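Local coordinates for oxidoreductase, NAD-binding/iron-sulfur cluster-binding protein (Nitratireductor pacificus pht-3B, PDB 6ZXU), which acts as a catabolic reductive dehalogenase that binds cobalamin and two 4Fe-4S clusters, probably using them to remove halogen from organic substrates, at residues V560-K574 with N674-P686. Numbering follows the deposited sequence.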
loop_
_atom_site.group_PDB
_atom_site.type_symbol
_atom_site.label_atom_id
_atom_site.label_comp_id
_atom_site.label_asym_id
_atom_site.label_seq_id
_atom_site.Cartn_x
_atom_site.Cartn_y
_atom_site.Cartn_z
ATOM N N VAL A 560 -16.579 -19.345 -13.140
ATOM C CA VAL A 560 -16.279 -20.071 -14.351
ATOM C C VAL A 560 -14.839 -20.617 -14.265
ATOM O O VAL A 560 -14.027 -20.204 -13.415
ATOM C CB VAL A 560 -16.409 -19.202 -15.632
ATOM C CG1 VAL A 560 -17.842 -18.746 -15.828
ATOM C CG2 VAL A 560 -15.502 -17.974 -15.623
ATOM N N MET A 561 -14.545 -21.555 -15.154
ATOM C CA MET A 561 -13.156 -21.973 -15.348
ATOM C C MET A 561 -12.520 -21.013 -16.346
ATOM O O MET A 561 -13.141 -20.638 -17.343
ATOM C CB MET A 561 -13.122 -23.446 -15.907
ATOM C CG MET A 561 -13.621 -24.515 -14.953
ATOM S SD MET A 561 -12.943 -24.439 -13.292
ATOM C CE MET A 561 -11.238 -24.865 -13.600
ATOM N N PHE A 562 -11.280 -20.683 -16.086
ATOM C CA PHE A 562 -10.513 -19.749 -16.898
ATOM C C PHE A 562 -9.066 -20.208 -16.788
ATOM O O PHE A 562 -8.526 -20.205 -15.713
ATOM C CB PHE A 562 -10.686 -18.296 -16.306
ATOM C CG PHE A 562 -9.878 -17.229 -16.984
ATOM C CD1 PHE A 562 -8.585 -16.893 -16.557
ATOM C CD2 PHE A 562 -10.388 -16.559 -18.073
ATOM C CE1 PHE A 562 -7.852 -15.981 -17.232
ATOM C CE2 PHE A 562 -9.635 -15.640 -18.760
ATOM C CZ PHE A 562 -8.365 -15.329 -18.309
ATOM N N ASN A 563 -8.461 -20.605 -17.920
ATOM C CA ASN A 563 -7.050 -20.955 -18.020
ATOM C C ASN A 563 -6.672 -21.882 -16.906
ATOM O O ASN A 563 -5.627 -21.719 -16.263
ATOM C CB ASN A 563 -6.152 -19.724 -18.014
ATOM C CG ASN A 563 -4.674 -20.048 -18.338
ATOM O OD1 ASN A 563 -4.369 -21.038 -18.991
ATOM N ND2 ASN A 563 -3.808 -19.214 -17.919
ATOM N N GLY A 564 -7.504 -22.927 -16.680
ATOM C CA GLY A 564 -7.180 -23.928 -15.695
ATOM C C GLY A 564 -7.554 -23.724 -14.264
ATOM O O GLY A 564 -7.204 -24.517 -13.420
ATOM N N TYR A 565 -8.206 -22.605 -13.916
ATOM C CA TYR A 565 -8.620 -22.355 -12.545
ATOM C C TYR A 565 -10.001 -21.734 -12.485
ATOM O O TYR A 565 -10.434 -21.088 -13.369
ATOM C CB TYR A 565 -7.582 -21.510 -11.759
ATOM C CG TYR A 565 -7.182 -20.230 -12.479
ATOM C CD1 TYR A 565 -6.125 -20.203 -13.364
ATOM C CD2 TYR A 565 -7.850 -19.106 -12.261
ATOM C CE1 TYR A 565 -5.798 -19.071 -14.059
ATOM C CE2 TYR A 565 -7.528 -17.953 -12.896
ATOM C CZ TYR A 565 -6.495 -17.920 -13.778
ATOM O OH TYR A 565 -6.177 -16.766 -14.420
ATOM N N GLU A 566 -10.635 -21.908 -11.338
ATOM C CA GLU A 566 -11.963 -21.428 -11.045
ATOM C C GLU A 566 -11.847 -19.962 -10.514
ATOM O O GLU A 566 -11.061 -19.659 -9.596
ATOM C CB GLU A 566 -12.576 -22.306 -9.946
ATOM C CG GLU A 566 -13.928 -21.868 -9.414
ATOM C CD GLU A 566 -14.458 -22.765 -8.265
ATOM O OE1 GLU A 566 -13.698 -23.615 -7.671
ATOM O OE2 GLU A 566 -15.647 -22.543 -7.911
ATOM N N ILE A 567 -12.682 -19.087 -11.045
ATOM C CA ILE A 567 -12.600 -17.677 -10.738
ATOM C C ILE A 567 -13.922 -17.005 -11.117
ATOM O O ILE A 567 -14.671 -17.508 -11.936
ATOM C CB ILE A 567 -11.393 -17.084 -11.519
ATOM C CG1 ILE A 567 -10.956 -15.779 -10.848
ATOM C CG2 ILE A 567 -11.672 -16.971 -13.001
ATOM C CD1 ILE A 567 -9.568 -15.357 -11.140
ATOM N N TRP A 568 -14.201 -15.857 -10.495
ATOM C CA TRP A 568 -15.213 -14.924 -10.999
ATOM C C TRP A 568 -14.490 -13.989 -11.988
ATOM O O TRP A 568 -13.718 -13.142 -11.560
ATOM C CB TRP A 568 -15.807 -14.059 -9.876
ATOM C CG TRP A 568 -16.967 -14.694 -9.092
ATOM C CD1 TRP A 568 -18.236 -14.871 -9.541
ATOM C CD2 TRP A 568 -16.935 -15.191 -7.769
ATOM N NE1 TRP A 568 -18.992 -15.476 -8.597
ATOM C CE2 TRP A 568 -18.211 -15.698 -7.485
ATOM C CE3 TRP A 568 -15.936 -15.334 -6.822
ATOM C CZ2 TRP A 568 -18.553 -16.253 -6.244
ATOM C CZ3 TRP A 568 -16.263 -15.855 -5.603
ATOM C CH2 TRP A 568 -17.556 -16.361 -5.330
ATOM N N LYS A 569 -14.668 -14.153 -13.268
ATOM C CA LYS A 569 -13.874 -13.371 -14.214
ATOM C C LYS A 569 -14.577 -12.072 -14.513
ATOM O O LYS A 569 -15.710 -12.040 -15.013
ATOM C CB LYS A 569 -13.557 -14.158 -15.526
ATOM C CG LYS A 569 -12.418 -13.492 -16.314
ATOM C CD LYS A 569 -11.104 -13.788 -15.592
ATOM C CE LYS A 569 -10.087 -12.772 -15.853
ATOM N NZ LYS A 569 -8.893 -13.049 -15.022
ATOM N N ALA A 570 -13.959 -10.972 -14.106
ATOM C CA ALA A 570 -14.390 -9.655 -14.449
ATOM C C ALA A 570 -14.034 -9.379 -15.902
ATOM O O ALA A 570 -13.196 -10.057 -16.496
ATOM C CB ALA A 570 -13.738 -8.626 -13.593
ATOM N N ASP A 571 -14.644 -8.357 -16.467
ATOM C CA ASP A 571 -14.331 -7.921 -17.865
ATOM C C ASP A 571 -13.162 -6.945 -17.836
ATOM O O ASP A 571 -13.321 -5.773 -17.538
ATOM C CB ASP A 571 -15.543 -7.287 -18.517
ATOM C CG ASP A 571 -15.376 -7.107 -20.018
ATOM O OD1 ASP A 571 -14.310 -6.648 -20.488
ATOM O OD2 ASP A 571 -16.339 -7.487 -20.773
ATOM N N VAL A 572 -11.981 -7.451 -18.131
ATOM C CA VAL A 572 -10.787 -6.695 -17.975
ATOM C C VAL A 572 -10.649 -5.611 -19.034
ATOM O O VAL A 572 -9.969 -4.603 -18.824
ATOM C CB VAL A 572 -9.528 -7.582 -17.876
ATOM C CG1 VAL A 572 -9.642 -8.531 -16.701
ATOM C CG2 VAL A 572 -9.279 -8.360 -19.154
ATOM N N GLU A 573 -11.273 -5.818 -20.184
ATOM C CA GLU A 573 -11.287 -4.764 -21.207
ATOM C C GLU A 573 -12.104 -3.553 -20.749
ATOM O O GLU A 573 -11.634 -2.414 -20.888
ATOM C CB GLU A 573 -11.861 -5.305 -22.466
ATOM C CG GLU A 573 -11.984 -4.251 -23.560
ATOM C CD GLU A 573 -12.583 -4.877 -24.824
ATOM O OE1 GLU A 573 -12.932 -6.113 -24.864
ATOM O OE2 GLU A 573 -12.703 -4.131 -25.811
ATOM N N LYS A 574 -13.279 -3.776 -20.194
ATOM C CA LYS A 574 -14.110 -2.673 -19.687
ATOM C C LYS A 574 -13.454 -1.960 -18.507
ATOM O O LYS A 574 -13.324 -0.702 -18.519
ATOM C CB LYS A 574 -15.470 -3.138 -19.286
ATOM C CG LYS A 574 -16.324 -3.584 -20.436
ATOM C CD LYS A 574 -17.812 -3.490 -20.135
ATOM C CE LYS A 574 -18.197 -4.538 -19.148
ATOM N NZ LYS A 574 -19.675 -4.707 -18.987
ATOM N N ASN A 674 -28.415 -12.248 -17.538
ATOM C CA ASN A 674 -28.400 -11.328 -18.704
ATOM C C ASN A 674 -27.096 -10.666 -19.023
ATOM O O ASN A 674 -26.811 -10.367 -20.207
ATOM C CB ASN A 674 -29.517 -10.266 -18.571
ATOM C CG ASN A 674 -30.912 -10.870 -18.831
ATOM O OD1 ASN A 674 -31.118 -11.653 -19.766
ATOM N ND2 ASN A 674 -31.830 -10.447 -18.098
ATOM N N GLN A 675 -26.312 -10.384 -17.999
ATOM C CA GLN A 675 -25.026 -9.739 -18.182
ATOM C C GLN A 675 -24.083 -10.681 -18.979
ATOM O O GLN A 675 -23.954 -11.848 -18.644
ATOM C CB GLN A 675 -24.370 -9.419 -16.844
ATOM C CG GLN A 675 -22.998 -8.781 -16.954
ATOM C CD GLN A 675 -22.283 -8.759 -15.623
ATOM O OE1 GLN A 675 -22.268 -9.744 -14.912
ATOM N NE2 GLN A 675 -21.729 -7.619 -15.262
ATOM N N LYS A 676 -23.455 -10.157 -20.035
ATOM C CA LYS A 676 -22.495 -10.877 -20.831
ATOM C C LYS A 676 -21.194 -10.142 -20.847
ATOM O O LYS A 676 -21.078 -9.027 -21.350
ATOM C CB LYS A 676 -22.981 -11.073 -22.269
ATOM C CG LYS A 676 -24.362 -11.664 -22.373
ATOM C CD LYS A 676 -24.477 -13.047 -21.803
ATOM C CE LYS A 676 -25.941 -13.487 -21.843
ATOM N NZ LYS A 676 -26.169 -14.749 -21.091
ATOM N N LEU A 677 -20.191 -10.739 -20.253
ATOM C CA LEU A 677 -18.864 -10.220 -20.182
ATOM C C LEU A 677 -17.945 -10.965 -21.193
ATOM O O LEU A 677 -18.245 -12.069 -21.622
ATOM C CB LEU A 677 -18.335 -10.351 -18.713
ATOM C CG LEU A 677 -19.187 -9.647 -17.634
ATOM C CD1 LEU A 677 -18.589 -9.935 -16.300
ATOM C CD2 LEU A 677 -19.278 -8.104 -17.812
ATOM N N ALA A 678 -16.826 -10.323 -21.532
ATOM C CA ALA A 678 -15.807 -10.907 -22.389
ATOM C C ALA A 678 -14.631 -11.371 -21.513
ATOM O O ALA A 678 -14.327 -10.731 -20.479
ATOM C CB ALA A 678 -15.327 -9.909 -23.400
ATOM N N MET A 679 -14.065 -12.514 -21.818
ATOM C CA MET A 679 -12.878 -13.005 -21.116
ATOM C C MET A 679 -11.748 -13.224 -22.118
ATOM O O MET A 679 -12.004 -13.501 -23.270
ATOM C CB MET A 679 -13.142 -14.279 -20.336
ATOM C CG MET A 679 -13.641 -15.411 -21.150
ATOM S SD MET A 679 -13.557 -17.022 -20.398
ATOM C CE MET A 679 -14.133 -16.847 -18.715
ATOM N N TYR A 680 -10.526 -13.142 -21.655
ATOM C CA TYR A 680 -9.394 -13.209 -22.550
ATOM C C TYR A 680 -8.376 -14.189 -21.978
ATOM O O TYR A 680 -7.326 -13.782 -21.470
ATOM C CB TYR A 680 -8.797 -11.844 -22.772
ATOM C CG TYR A 680 -9.757 -10.908 -23.426
ATOM C CD1 TYR A 680 -10.020 -10.980 -24.762
ATOM C CD2 TYR A 680 -10.518 -10.034 -22.668
ATOM C CE1 TYR A 680 -10.958 -10.166 -25.375
ATOM C CE2 TYR A 680 -11.512 -9.243 -23.253
ATOM C CZ TYR A 680 -11.715 -9.327 -24.637
ATOM O OH TYR A 680 -12.676 -8.478 -25.249
ATOM N N PRO A 681 -8.677 -15.501 -22.112
ATOM C CA PRO A 681 -7.690 -16.490 -21.717
ATOM C C PRO A 681 -6.572 -16.498 -22.745
ATOM O O PRO A 681 -6.684 -15.829 -23.744
ATOM C CB PRO A 681 -8.489 -17.789 -21.718
ATOM C CG PRO A 681 -9.567 -17.543 -22.709
ATOM C CD PRO A 681 -9.903 -16.112 -22.620
ATOM N N PRO A 682 -5.491 -17.287 -22.506
ATOM C CA PRO A 682 -4.367 -17.292 -23.450
ATOM C C PRO A 682 -4.688 -17.342 -24.941
ATOM O O PRO A 682 -4.017 -16.668 -25.734
ATOM C CB PRO A 682 -3.554 -18.494 -22.994
ATOM C CG PRO A 682 -3.738 -18.432 -21.506
ATOM C CD PRO A 682 -5.170 -18.077 -21.305
ATOM N N ARG A 683 -5.687 -18.075 -25.348
ATOM C CA ARG A 683 -5.931 -18.067 -26.761
ATOM C C ARG A 683 -6.321 -16.739 -27.362
ATOM O O ARG A 683 -6.229 -16.592 -28.552
ATOM C CB ARG A 683 -6.949 -19.109 -27.146
ATOM C CG ARG A 683 -8.315 -18.940 -26.682
ATOM C CD ARG A 683 -9.184 -20.133 -27.166
ATOM N NE ARG A 683 -9.438 -20.004 -28.587
ATOM C CZ ARG A 683 -10.453 -19.355 -29.127
ATOM N NH1 ARG A 683 -11.392 -18.858 -28.359
ATOM N NH2 ARG A 683 -10.521 -19.174 -30.453
ATOM N N LEU A 684 -6.837 -15.803 -26.554
ATOM C CA LEU A 684 -7.250 -14.493 -27.038
ATOM C C LEU A 684 -6.291 -13.414 -26.615
ATOM O O LEU A 684 -6.643 -12.226 -26.664
ATOM C CB LEU A 684 -8.675 -14.190 -26.570
ATOM C CG LEU A 684 -9.740 -15.173 -27.112
ATOM C CD1 LEU A 684 -11.116 -14.826 -26.548
ATOM C CD2 LEU A 684 -9.781 -15.033 -28.629
ATOM N N GLN A 685 -5.090 -13.805 -26.211
ATOM C CA GLN A 685 -4.051 -12.924 -25.805
ATOM C C GLN A 685 -2.973 -12.876 -26.920
ATOM O O GLN A 685 -2.892 -13.806 -27.684
ATOM C CB GLN A 685 -3.443 -13.416 -24.500
ATOM C CG GLN A 685 -4.383 -13.234 -23.309
ATOM C CD GLN A 685 -4.435 -11.789 -22.814
ATOM O OE1 GLN A 685 -4.578 -10.879 -23.585
ATOM N NE2 GLN A 685 -4.362 -11.597 -21.478
ATOM N N PRO A 686 -2.116 -11.846 -26.929
ATOM C CA PRO A 686 -0.882 -11.896 -27.758
ATOM C C PRO A 686 -0.062 -13.091 -27.307
ATOM O O PRO A 686 0.095 -13.329 -26.097
ATOM C CB PRO A 686 -0.139 -10.621 -27.390
ATOM C CG PRO A 686 -1.148 -9.758 -26.689
ATOM C CD PRO A 686 -2.159 -10.625 -26.086
HETATM O O HOH W 1 -12.127 -10.201 -18.959
HETATM O O HOH W 2 -20.203 -6.541 -21.021
#
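A beta hairpin, strands 560-562 and 565-567 joined by a type I' turn, and the N-terminus of the helix that begins at V572 belong to the region assigned to the 4Fe-4S dicluster family, beside the cobalamin; the extended loop 674-686 runs across both, with M679 against the hairpin and A678 against the helix N-cap. The D571 carboxylate is a worked example of a helix cap that also holds a distant loop. D571, the N-cap residue, accepts from K574 N through OD1, while its OD2 takes the nearly straight bond from A678 N (3.0 Å, 171°). Both donors approach from well outside the carboxylate plane, and R700 of helix 700-709 adds a salt bridge to OD2. A water links the two segments here, donating to A570 O and A678 O and accepting from V572 N. Nearby, Y680 OH is modelled 2.4 Å from E573 OE1, too short to be taken at face value; R700 and K577 form salt bridges with the E573 carboxylate. On the hairpin side, M679 CE meets V560 CG2 tip to tip at 3.6 Å. The M679 sulfur lies at the edge of the F562 ring, 5.3 Å from its centroid, a Met-aromatic contact. Chi1 of 176° sets F562 CG anti to the backbone N and swings the ring to the loop, where CE2 lies 3.8 Å from P681 CB. K569 CD covers one ring face, and K569 NZ goes on to salt bridges with D503 and cobalamin; F562 thus lies between the loop and a lysine that binds cobalamin. Farther along, N563 OD1 accepts from Q309 N, and the N563 side chain crosses P682 at about a right angle, P682 CD 3.6 Å from N563 CG.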